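Local coordinates for hypothetical protein (Sus scrofa, PDB 3WOC) that binds heparin and, as a prostate-derived, jacalin-like lectin with a beta-prism fold found on boar sperm, probably recognises glycans, at residues P66-I71 with I87-R92; H60-H65 with R92-G97. One frame throughout, in Å; residues are numbered along the deposited sequence.

Interactions 1 and 2 lie about 10 Å apart, centre to centre, and share Arg-92. In interaction 1 its guanidinium pairs with a carboxylate of 66-71; in interaction 2 it lies against a histidine of 60-65. Strands 81-88 and 93-97 are neighbours in one sheet, so both contacts reach that sheet. Apolar side-chain contacts connect them further: Ile-70 CD1 is 3.8 Å from Leu-62 CD2, and Thr-88 CG2 is 4.0 Å from Leu-64 CD1. Arg-92 NH2 also hydrogen-bonds a bound 1,4-diethylene dioxide. That molecule probably came from the crystallisation liquor, so it does not by itself define a glycan site.

Interaction 1 of 2, residues P66-I71 with I87-R92; sequences PGEHII and ITNQGR
Glu-68 reaches across to Thr-88 and Arg-92 with an extended side chain. Its CG is anti to the backbone N (chi1 -177°). Arg-92 NH1 donates to Glu-68 OE2 at 2.8 Å, meeting the syn lone pair of that oxygen. This salt bridge is fairly straight, 162° at the hydrogen, and Glu-68 OE2 lies in the guanidinium plane. Arg-92 bends at chi3 (77°), and the two side chains cross at about a right angle. Thr-88 OG1 also donates to Glu-68 OE2 at 3.1 Å, from the anti side and somewhat out of the carboxylate plane. Thr-88 OG1 in turn accepts from Arg-92 N at 3.0 Å. Glu-68 OE1 takes a hydrogen bond from His-65 N. Gln-90 OE1 lies 3.7 Å from Glu-68 CB.

At the open end of the hairpin, two backbone bonds flank the antiparallel, non-hydrogen-bonded pair Ile-70/Thr-88: Ile-71 N to Ile-87 O at 3.0 Å and Asn-89 N to His-69 O at 3.1 Å. Ile-71 CD1 touches Ile-87 CG1 at 3.7 Å. A type I turn runs from Thr-88 to Gly-91. The buried carboxylate is thus gripped at both oxygens, which probably favours its charged form and ties the turn to 66-71.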
loop_
_atom_site.group_PDB
_atom_site.type_symbol
_atom_site.label_atom_id
_atom_site.label_comp_id
_atom_site.label_asym_id
_atom_site.label_seq_id
_atom_site.Cartn_x
_atom_site.Cartn_y
_atom_site.Cartn_z
ATOM N N PRO A 66 12.408 6.909 -12.565
ATOM C CA PRO A 66 13.332 7.629 -11.686
ATOM C C PRO A 66 12.873 9.075 -11.506
ATOM O O PRO A 66 12.567 9.753 -12.491
ATOM C CB PRO A 66 14.663 7.564 -12.444
ATOM C CG PRO A 66 14.533 6.392 -13.361
ATOM C CD PRO A 66 13.092 6.368 -13.757
ATOM N N GLY A 67 12.792 9.521 -10.253
ATOM C CA GLY A 67 12.291 10.858 -9.925
ATOM C C GLY A 67 10.776 10.941 -9.794
ATOM O O GLY A 67 10.231 12.016 -9.535
ATOM N N GLU A 68 10.100 9.809 -9.984
ATOM C CA GLU A 68 8.644 9.724 -9.866
ATOM C C GLU A 68 8.247 9.173 -8.497
ATOM O O GLU A 68 8.836 8.202 -8.011
ATOM C CB GLU A 68 8.070 8.850 -10.987
ATOM C CG GLU A 68 6.551 8.742 -11.004
ATOM C CD GLU A 68 6.038 7.798 -12.074
ATOM O OE1 GLU A 68 6.693 6.770 -12.347
ATOM O OE2 GLU A 68 4.966 8.078 -12.643
ATOM N N HIS A 69 7.241 9.797 -7.890
ATOM C CA HIS A 69 6.811 9.471 -6.531
ATOM C C HIS A 69 5.293 9.354 -6.428
ATOM O O HIS A 69 4.574 9.939 -7.230
ATOM C CB HIS A 69 7.272 10.561 -5.561
ATOM C CG HIS A 69 8.747 10.807 -5.563
ATOM N ND1 HIS A 69 9.655 9.902 -5.055
ATOM C CD2 HIS A 69 9.473 11.868 -5.991
ATOM C CE1 HIS A 69 10.877 10.391 -5.181
ATOM N NE2 HIS A 69 10.793 11.584 -5.742
ATOM N N ILE A 70 4.818 8.604 -5.432
ATOM C CA ILE A 70 3.396 8.581 -5.077
ATOM C C ILE A 70 3.107 9.809 -4.215
ATOM O O ILE A 70 3.776 10.026 -3.200
ATOM C CB ILE A 70 3.000 7.301 -4.263
ATOM C CG1 ILE A 70 3.546 6.006 -4.898
ATOM C CG2 ILE A 70 1.482 7.250 -4.012
ATOM C CD1 ILE A 70 2.889 5.581 -6.195
ATOM N N ILE A 71 2.124 10.613 -4.612
ATOM C CA ILE A 71 1.775 11.815 -3.840
ATOM C C ILE A 71 0.361 11.806 -3.239
ATOM O O ILE A 71 0.073 12.583 -2.326
ATOM C CB ILE A 71 2.081 13.142 -4.608
ATOM C CG1 ILE A 71 1.451 13.149 -6.003
ATOM C CG2 ILE A 71 3.584 13.374 -4.696
ATOM C CD1 ILE A 71 0.090 13.804 -6.058
ATOM N N ILE A 87 -1.658 7.858 -7.271
ATOM C CA ILE A 87 -1.408 8.930 -8.229
ATOM C C ILE A 87 0.004 9.506 -8.039
ATOM O O ILE A 87 0.462 9.695 -6.910
ATOM C CB ILE A 87 -2.562 10.010 -8.241
ATOM C CG1 ILE A 87 -2.082 11.409 -7.842
ATOM C CG2 ILE A 87 -3.785 9.554 -7.426
ATOM C CD1 ILE A 87 -1.879 12.331 -9.025
ATOM N N THR A 88 0.697 9.743 -9.150
ATOM C CA THR A 88 2.089 10.205 -9.109
ATOM C C THR A 88 2.219 11.707 -9.350
ATOM O O THR A 88 1.308 12.341 -9.884
ATOM C CB THR A 88 2.996 9.459 -10.133
ATOM O OG1 THR A 88 2.620 9.819 -11.470
ATOM C CG2 THR A 88 2.911 7.942 -9.958
ATOM N N ASN A 89 3.367 12.256 -8.956
ATOM C CA ASN A 89 3.736 13.648 -9.238
ATOM C C ASN A 89 3.984 13.923 -10.726
ATOM O O ASN A 89 4.186 15.073 -11.129
ATOM C CB ASN A 89 4.957 14.067 -8.396
ATOM C CG ASN A 89 6.235 13.295 -8.751
ATOM O OD1 ASN A 89 7.334 13.743 -8.436
ATOM N ND2 ASN A 89 6.094 12.143 -9.392
ATOM N N GLN A 90 3.969 12.856 -11.524
ATOM C CA GLN A 90 4.124 12.937 -12.978
ATOM C C GLN A 90 2.808 12.698 -13.738
ATOM O O GLN A 90 2.817 12.450 -14.942
ATOM C CB GLN A 90 5.202 11.954 -13.451
ATOM C CG GLN A 90 6.626 12.368 -13.087
ATOM C CD GLN A 90 7.693 11.513 -13.756
ATOM O OE1 GLN A 90 8.854 11.530 -13.349
ATOM N NE2 GLN A 90 7.306 10.763 -14.786
ATOM N N GLY A 91 1.683 12.771 -13.027
ATOM C CA GLY A 91 0.352 12.688 -13.639
ATOM C C GLY A 91 -0.176 11.295 -13.940
ATOM O O GLY A 91 -1.261 11.149 -14.504
ATOM N N ARG A 92 0.589 10.271 -13.573
ATOM C CA ARG A 92 0.191 8.883 -13.801
ATOM C C ARG A 92 -0.646 8.343 -12.643
ATOM O O ARG A 92 -0.504 8.785 -11.499
ATOM C CB ARG A 92 1.422 7.998 -14.039
ATOM C CG ARG A 92 2.109 8.250 -15.376
ATOM C CD ARG A 92 3.488 7.602 -15.464
ATOM N NE ARG A 92 3.440 6.157 -15.698
ATOM C CZ ARG A 92 3.996 5.242 -14.906
ATOM N NH1 ARG A 92 4.653 5.606 -13.813
ATOM N NH2 ARG A 92 3.901 3.954 -15.208
#

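Interaction 2 of 2, residues H60-H65 with R92-G97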
loop_
_atom_site.group_PDB
_atom_site.type_symbol
_atom_site.label_atom_id
_atom_site.label_comp_id
_atom_site.label_asym_id
_atom_site.label_seq_id
_atom_site.Cartn_x
_atom_site.Cartn_y
_atom_site.Cartn_z
ATOM N N HIS A 60 0.156 -7.482 -9.151
ATOM C CA HIS A 60 0.009 -6.314 -10.005
ATOM C C HIS A 60 1.050 -5.296 -9.560
ATOM O O HIS A 60 1.270 -5.120 -8.360
ATOM C CB HIS A 60 -1.388 -5.709 -9.866
ATOM C CG HIS A 60 -2.501 -6.652 -10.204
ATOM N ND1 HIS A 60 -2.864 -7.702 -9.386
ATOM C CD2 HIS A 60 -3.349 -6.687 -11.259
ATOM C CE1 HIS A 60 -3.879 -8.351 -9.930
ATOM N NE2 HIS A 60 -4.193 -7.754 -11.067
ATOM N N GLU A 61 1.691 -4.629 -10.515
ATOM C CA GLU A 61 2.761 -3.688 -10.190
ATOM C C GLU A 61 2.609 -2.321 -10.848
ATOM O O GLU A 61 2.196 -2.215 -12.005
ATOM C CB GLU A 61 4.122 -4.274 -10.566
ATOM C CG GLU A 61 4.632 -5.351 -9.626
ATOM C CD GLU A 61 5.834 -6.095 -10.178
ATOM O OE1 GLU A 61 6.037 -7.265 -9.789
ATOM O OE2 GLU A 61 6.576 -5.520 -11.004
ATOM N N LEU A 62 2.931 -1.283 -10.084
ATOM C CA LEU A 62 3.234 0.026 -10.638
ATOM C C LEU A 62 4.719 0.257 -10.424
ATOM O O LEU A 62 5.188 0.302 -9.287
ATOM C CB LEU A 62 2.414 1.136 -9.969
ATOM C CG LEU A 62 2.800 2.593 -10.279
ATOM C CD1 LEU A 62 2.537 2.972 -11.738
ATOM C CD2 LEU A 62 2.092 3.561 -9.340
ATOM N N ILE A 63 5.460 0.374 -11.521
ATOM C CA ILE A 63 6.889 0.645 -11.443
ATOM C C ILE A 63 7.125 2.127 -11.702
ATOM O O ILE A 63 6.775 2.654 -12.762
ATOM C CB ILE A 63 7.718 -0.255 -12.407
ATOM C CG1 ILE A 63 7.421 -1.747 -12.163
ATOM C CG2 ILE A 63 9.214 0.043 -12.283
ATOM C CD1 ILE A 63 7.660 -2.242 -10.730
ATOM N N LEU A 64 7.702 2.794 -10.709
ATOM C CA LEU A 64 7.929 4.230 -10.765
ATOM C C LEU A 64 9.161 4.574 -11.597
ATOM O O LEU A 64 10.205 3.925 -11.472
ATOM C CB LEU A 64 8.055 4.802 -9.347
ATOM C CG LEU A 64 6.831 5.395 -8.623
ATOM C CD1 LEU A 64 5.493 5.011 -9.245
ATOM C CD2 LEU A 64 6.861 5.038 -7.143
ATOM N N HIS A 65 9.021 5.587 -12.452
ATOM C CA HIS A 65 10.146 6.153 -13.191
ATOM C C HIS A 65 11.112 6.809 -12.203
ATOM O O HIS A 65 10.696 7.207 -11.111
ATOM C CB HIS A 65 9.664 7.198 -14.206
ATOM C CG HIS A 65 8.641 6.692 -15.175
ATOM N ND1 HIS A 65 8.779 5.501 -15.854
ATOM C CD2 HIS A 65 7.476 7.235 -15.601
ATOM C CE1 HIS A 65 7.733 5.322 -16.642
ATOM N NE2 HIS A 65 6.929 6.362 -16.509
ATOM N N ARG A 92 0.589 10.271 -13.573
ATOM C CA ARG A 92 0.191 8.883 -13.801
ATOM C C ARG A 92 -0.646 8.343 -12.643
ATOM O O ARG A 92 -0.504 8.785 -11.499
ATOM C CB ARG A 92 1.422 7.998 -14.039
ATOM C CG ARG A 92 2.109 8.250 -15.376
ATOM C CD ARG A 92 3.488 7.602 -15.464
ATOM N NE ARG A 92 3.440 6.157 -15.698
ATOM C CZ ARG A 92 3.996 5.242 -14.906
ATOM N NH1 ARG A 92 4.653 5.606 -13.813
ATOM N NH2 ARG A 92 3.901 3.954 -15.208
ATOM N N SER A 93 -1.532 7.400 -12.952
ATOM C CA SER A 93 -2.303 6.699 -11.928
ATOM C C SER A 93 -2.347 5.202 -12.217
ATOM O O SER A 93 -2.305 4.785 -13.379
ATOM C CB SER A 93 -3.714 7.282 -11.787
ATOM O OG SER A 93 -4.545 6.924 -12.873
ATOM N N ALA A 94 -2.409 4.402 -11.155
ATOM C CA ALA A 94 -2.440 2.950 -11.281
ATOM C C ALA A 94 -3.500 2.351 -10.361
ATOM O O ALA A 94 -3.390 2.436 -9.139
ATOM C CB ALA A 94 -1.067 2.361 -10.988
ATOM N N SER A 95 -4.525 1.754 -10.965
ATOM C CA SER A 95 -5.651 1.194 -10.222
ATOM C C SER A 95 -5.488 -0.296 -9.942
ATOM O O SER A 95 -5.148 -1.077 -10.836
ATOM C CB SER A 95 -6.964 1.446 -10.962
ATOM O OG SER A 95 -7.323 2.814 -10.902
ATOM N N PHE A 96 -5.735 -0.672 -8.688
ATOM C CA PHE A 96 -5.659 -2.061 -8.242
ATOM C C PHE A 96 -6.942 -2.412 -7.500
ATOM O O PHE A 96 -7.438 -1.613 -6.714
ATOM C CB PHE A 96 -4.459 -2.273 -7.308
ATOM C CG PHE A 96 -3.149 -1.777 -7.861
ATOM C CD1 PHE A 96 -2.298 -2.636 -8.541
ATOM C CD2 PHE A 96 -2.759 -0.452 -7.688
ATOM C CE1 PHE A 96 -1.079 -2.183 -9.054
ATOM C CE2 PHE A 96 -1.548 0.009 -8.199
ATOM C CZ PHE A 96 -0.706 -0.856 -8.880
ATOM N N GLY A 97 -7.476 -3.604 -7.757
ATOM C CA GLY A 97 -8.661 -4.095 -7.051
ATOM C C GLY A 97 -9.998 -3.597 -7.574
ATOM O O GLY A 97 -10.060 -2.790 -8.503
#
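Two sheets of the beta-prism fold face each other here, with Leu-62, Ala-94 and Phe-96 meeting between edge strands 58-63 and 93-97. The short strand segments run nearly antiparallel, at 164°, with their axes 8.1 Å apart. They are packed by side chains, as layers of different sheets, and are not paired through their backbones.

Leu-62 points toward the other strand. Its CG is anti to the backbone N (chi1 170°). The CD1 methyl lies 3.7 Å from Ala-94 CB, and CD2 is almost as close, so the small alanine methyl meets both branches of the leucine. CD1 also comes near the guanidinium of Arg-92.

Phe-96 presents the edge of its ring to 60-65. Phe-96 CD1 is 3.5 Å from His-60 CB, which lies in the ring plane. Phe-96 CZ is 3.9 Å from Leu-62 CB, also at the edge. The phenyl rim thus follows the strand from His-60 to Leu-62.

At the other end, His-65 NE2 sits over one face of the Arg-92 guanidinium, 3.4 Å above its plane and offset toward the rim. His-65 NE2 is 3.5 Å from Arg-92 CZ. The ring and guanidinium planes are 34° apart. Ile-63 O lies at the edge of the Arg-92 guanidinium, near its plane, 3.8 Å from Arg-92 NH1; NH1 forms its salt bridge with Glu-68.

Around the contact, strand 24-31 hydrogen-bonds to strand 58-63 in one sheet, and strand 81-88 to strand 93-97 in the other. Leu-62 also touches Ile-27, Leu-86 and Ile-70, and Phe-96 touches Val-29 and Leu-86. On the far side of strand 58-63, Glu-61 and Ile-63 contact Trp-48 of strand 47-53.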